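Local coordinates for protein dual function macrocyclase-peptidase POPB (Galerina marginata, PDB 5N4B) that acts as a dual function macrocyclase-peptidase that cleaves after prolyl residues in the biosynthesis of the amanitin toxins, at residues G586-A591 against K649-T654; D553-A558 against E593-A598. The protein carries 1 engineered substitution. All coordinates share one frame; numbering follows the deposited sequence.

Interaction 1: G586-A591 against K649-T654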
# COMPACT_ATOMS: atom_id res chain seq x y z
N GLY A 586 5.23 19.34 -2.98
CA GLY A 586 6.57 19.91 -3.07
C GLY A 586 7.04 20.14 -4.50
O GLY A 586 7.77 21.11 -4.76
N SER A 587 6.64 19.28 -5.43
CA SER A 587 7.07 19.46 -6.80
C SER A 587 6.49 20.73 -7.39
O SER A 587 7.17 21.40 -8.15
CB SER A 587 6.68 18.25 -7.64
OG SER A 587 7.49 17.09 -7.32
N ILE A 588 5.23 21.05 -7.10
CA ILE A 588 4.65 22.26 -7.71
C ILE A 588 5.27 23.51 -7.11
O ILE A 588 5.41 24.51 -7.81
CB ILE A 588 3.11 22.32 -7.72
CG1 ILE A 588 2.51 22.47 -6.35
CG2 ILE A 588 2.52 21.11 -8.45
CD1 ILE A 588 0.99 22.60 -6.39
N VAL A 589 5.67 23.47 -5.84
CA VAL A 589 6.38 24.59 -5.22
C VAL A 589 7.75 24.77 -5.85
O VAL A 589 8.20 25.90 -6.12
CB VAL A 589 6.46 24.36 -3.70
CG1 VAL A 589 7.44 25.34 -3.07
CG2 VAL A 589 5.03 24.40 -3.05
N ARG A 590 8.45 23.66 -6.10
CA ARG A 590 9.88 23.72 -6.44
C ARG A 590 10.15 23.85 -7.93
O ARG A 590 11.16 24.48 -8.33
CB ARG A 590 10.60 22.49 -5.90
CG ARG A 590 10.64 22.45 -4.38
CD ARG A 590 11.31 21.21 -3.78
NE ARG A 590 12.75 21.23 -4.01
CZ ARG A 590 13.64 21.89 -3.28
NH1 ARG A 590 13.27 22.57 -2.20
NH2 ARG A 590 14.92 21.87 -3.61
N ALA A 591 9.35 23.27 -8.78
CA ALA A 591 9.69 23.20 -10.19
C ALA A 591 9.53 24.56 -10.85
O ALA A 591 8.73 25.38 -10.40
CB ALA A 591 8.76 22.23 -10.90
N LYS A 649 5.01 32.95 -8.33
CA LYS A 649 5.03 31.86 -9.30
C LYS A 649 3.60 31.42 -9.60
O LYS A 649 2.83 31.12 -8.67
CB LYS A 649 5.83 30.68 -8.74
CG LYS A 649 6.01 29.52 -9.66
CD LYS A 649 6.78 28.33 -9.02
CE LYS A 649 8.23 28.60 -8.85
NZ LYS A 649 8.92 27.38 -8.40
N VAL A 650 3.26 31.31 -10.88
CA VAL A 650 1.97 30.76 -11.28
C VAL A 650 1.95 29.27 -10.95
O VAL A 650 2.88 28.53 -11.31
CB VAL A 650 1.70 31.03 -12.76
CG1 VAL A 650 0.46 30.29 -13.23
CG2 VAL A 650 1.52 32.53 -13.04
N MET A 651 0.90 28.83 -10.24
CA MET A 651 0.70 27.43 -9.90
C MET A 651 -0.18 26.75 -10.95
O MET A 651 -1.12 27.36 -11.45
CB MET A 651 0.03 27.28 -8.53
CG MET A 651 0.89 27.62 -7.35
SD MET A 651 2.26 26.42 -7.11
CE MET A 651 3.47 27.55 -7.68
N PRO A 652 0.09 25.49 -11.28
CA PRO A 652 -0.84 24.75 -12.13
C PRO A 652 -2.18 24.59 -11.44
O PRO A 652 -2.28 24.60 -10.22
CB PRO A 652 -0.17 23.37 -12.28
CG PRO A 652 0.60 23.22 -11.03
CD PRO A 652 1.11 24.62 -10.70
N ALA A 653 -3.20 24.33 -12.27
CA ALA A 653 -4.49 23.89 -11.74
C ALA A 653 -4.27 22.73 -10.79
O ALA A 653 -3.63 21.75 -11.16
CB ALA A 653 -5.41 23.44 -12.87
N THR A 654 -4.83 22.82 -9.58
CA THR A 654 -4.57 21.89 -8.51
C THR A 654 -5.89 21.50 -7.88
O THR A 654 -6.70 22.36 -7.51
CB THR A 654 -3.63 22.51 -7.47
OG1 THR A 654 -2.34 22.77 -8.05
CG2 THR A 654 -3.39 21.57 -6.32
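Ile588 is the packing centre here: its CG1, CG2 and CD1 atoms face Met651, Pro652 and Thr654 in turn, with CD1 also near Met651 SD. CG1 lies 4.0 Å from Met651 SD, the two side chains crossing at about a right angle. The CG2 branch, anti to the carbonyl carbon, comes within 3.8 Å of Pro652 CG in an oblique crossing. CD1 reaches tip to tip toward Thr654 OG1 at 3.7 Å; that hydroxyl donates to Pro652 O over 2.8 Å. With chi1 at 68°, CG1 takes the crowded position between backbone N and carbonyl carbon, so one branch points to Met651 and Thr654 and the other to Pro652. Met651, bent at chi2 and chi3, brings CE to 3.6 Å from Ile588 O.

Ile588 and Met651 are buried; the more open side, where Lys649 is partly exposed, is polar. Lys649 leaves its backbone with CG anti to N, bends at chi3, and places NZ between the last-turn carbonyl of Val589 and that of Ala591, just past the helix. NZ donates to Val589 O and Ala591 O, both at 2.8 Å, standing 37° and 47° out of the respective carbonyl planes. A positive charge here would suit the negative end of a helix dipole. The contact joins helix 579-590, which follows the engineered nucleophile position Ala578, to the lead-in of parallel strand 653-659, as in the alpha/beta-hydrolase fold.

Interaction 2: D553-A558 against E593-A598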
# COMPACT_ATOMS: atom_id res chain seq x y z
N ASP A 553 14.35 14.15 -8.96
CA ASP A 553 14.12 13.05 -9.89
C ASP A 553 12.74 13.19 -10.55
O ASP A 553 12.59 12.97 -11.74
CB ASP A 553 14.21 11.70 -9.18
CG ASP A 553 15.62 11.32 -8.74
OD1 ASP A 553 16.57 12.00 -9.12
OD2 ASP A 553 15.69 10.31 -8.00
N PHE A 554 11.73 13.56 -9.76
CA PHE A 554 10.37 13.64 -10.29
C PHE A 554 10.21 14.82 -11.24
O PHE A 554 9.60 14.70 -12.31
CB PHE A 554 9.38 13.73 -9.13
CG PHE A 554 7.96 13.34 -9.46
CD1 PHE A 554 7.64 12.07 -9.87
CD2 PHE A 554 6.93 14.23 -9.23
CE1 PHE A 554 6.32 11.70 -10.12
CE2 PHE A 554 5.62 13.89 -9.49
CZ PHE A 554 5.32 12.64 -9.94
N ILE A 555 10.80 15.96 -10.88
CA ILE A 555 10.77 17.11 -11.77
C ILE A 555 11.55 16.86 -13.07
O ILE A 555 11.08 17.17 -14.17
CB ILE A 555 11.28 18.35 -11.01
CG1 ILE A 555 10.28 18.73 -9.92
CG2 ILE A 555 11.52 19.48 -12.00
CD1 ILE A 555 10.87 19.67 -8.87
N ALA A 556 12.72 16.22 -12.96
CA ALA A 556 13.47 15.88 -14.16
C ALA A 556 12.70 14.94 -15.09
O ALA A 556 12.83 15.02 -16.33
CB ALA A 556 14.84 15.32 -13.79
N ALA A 557 11.91 14.03 -14.53
CA ALA A 557 11.12 13.15 -15.38
C ALA A 557 10.14 13.95 -16.23
O ALA A 557 9.98 13.70 -17.42
CB ALA A 557 10.38 12.13 -14.50
N ALA A 558 9.47 14.92 -15.62
CA ALA A 558 8.49 15.73 -16.35
C ALA A 558 9.16 16.58 -17.40
O ALA A 558 8.64 16.73 -18.51
CB ALA A 558 7.71 16.59 -15.35
N GLU A 593 8.11 27.47 -13.07
CA GLU A 593 6.78 27.78 -13.53
C GLU A 593 6.54 27.14 -14.89
O GLU A 593 7.39 27.17 -15.77
CB GLU A 593 6.65 29.31 -13.60
CG GLU A 593 5.29 29.75 -13.91
CD GLU A 593 5.19 31.29 -13.88
OE1 GLU A 593 5.31 31.95 -12.80
OE2 GLU A 593 5.05 31.84 -14.99
N GLY A 594 5.38 26.49 -15.03
CA GLY A 594 4.97 25.85 -16.26
C GLY A 594 5.49 24.44 -16.46
O GLY A 594 5.23 23.84 -17.51
N THR A 595 6.20 23.88 -15.50
CA THR A 595 6.64 22.49 -15.63
C THR A 595 5.46 21.54 -15.67
O THR A 595 5.49 20.53 -16.38
CB THR A 595 7.55 22.12 -14.45
OG1 THR A 595 8.73 22.89 -14.46
CG2 THR A 595 8.00 20.66 -14.49
N PHE A 596 4.42 21.83 -14.89
CA PHE A 596 3.26 20.97 -14.80
C PHE A 596 2.03 21.73 -15.26
O PHE A 596 1.92 22.93 -15.04
CB PHE A 596 3.06 20.56 -13.35
CG PHE A 596 4.25 19.89 -12.75
CD1 PHE A 596 4.65 18.66 -13.21
CD2 PHE A 596 4.98 20.47 -11.74
CE1 PHE A 596 5.76 18.02 -12.69
CE2 PHE A 596 6.10 19.83 -11.19
CZ PHE A 596 6.47 18.60 -11.67
N GLY A 597 1.10 20.99 -15.86
CA GLY A 597 -0.17 21.55 -16.30
C GLY A 597 -1.31 21.29 -15.33
O GLY A 597 -2.34 21.94 -15.43
N ALA A 598 -1.14 20.34 -14.41
CA ALA A 598 -2.17 20.05 -13.42
C ALA A 598 -1.53 19.22 -12.32
O ALA A 598 -0.54 18.52 -12.54
CB ALA A 598 -3.35 19.27 -13.97
O HOH W 1 7.70 19.53 -17.99
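Ala558 CB and Phe596 CE1 make the closest apolar approach, 3.6 Å, the methyl coming in obliquely to the ring. One helical turn earlier, Ile555 meets the same ring at its edge: CG1 sits near the ring plane, 4.2 Å from Phe596 CZ, and the two side chains cross at about a right angle. Thr595 adds its methyl, whose CG2 is 4.2 Å from Ala558 CB. That same CG2 lies over the centre of the Phe596 ring, 3.7 Å above its plane, so the two neighbouring loop residues pack on each other as well as on the helix.

A water joins the backbones beside this apolar patch. It donates to Thr595 O at 2.9 Å and, more weakly, to Ala558 O at 3.0 Å.

The next shell fixes these groups. Thr595 CG2 is anti to the backbone N and OG1 anti to the carbonyl carbon (chi1 -64°), which sets the methyl between Ala558 and the Phe596 ring while OG1 bonds to Pro592 O. Phe596 also packs on Ser587 and Ala591 and on Ile574 of strand 572-577, and backbone bonds tie Gly597 to Val572 and Ala598 to Ile574. The loop thus closes a beta-alpha-beta crossover, 572-577 to 598-602 through helix 579-590, against helix 548-563 in the catalytic domain's alpha/beta-hydrolase fold.

How the interactions relate
Both interactions are buried contacts, centres 9 Å apart, at the C-terminal end of helix 579-590; their open sides lie at the partly exposed Lys649 in interaction 1 and Thr595 in interaction 2. Interaction 1 sets the helix end against the loop leading into strand 653-659 and its first residues; interaction 2 sets the loop following the helix against helix 548-563. Interaction 1 combines apolar packing with a lysine ammonium on a carbonyl of the last helical turn and one just beyond it, whereas interaction 2 is aliphatic on aromatic, with a water between backbones. They are coupled directly: Glu593 OE1 probably accepts from Val650 N at 2.9 Å, and Pro652 CB packs on Phe596 O.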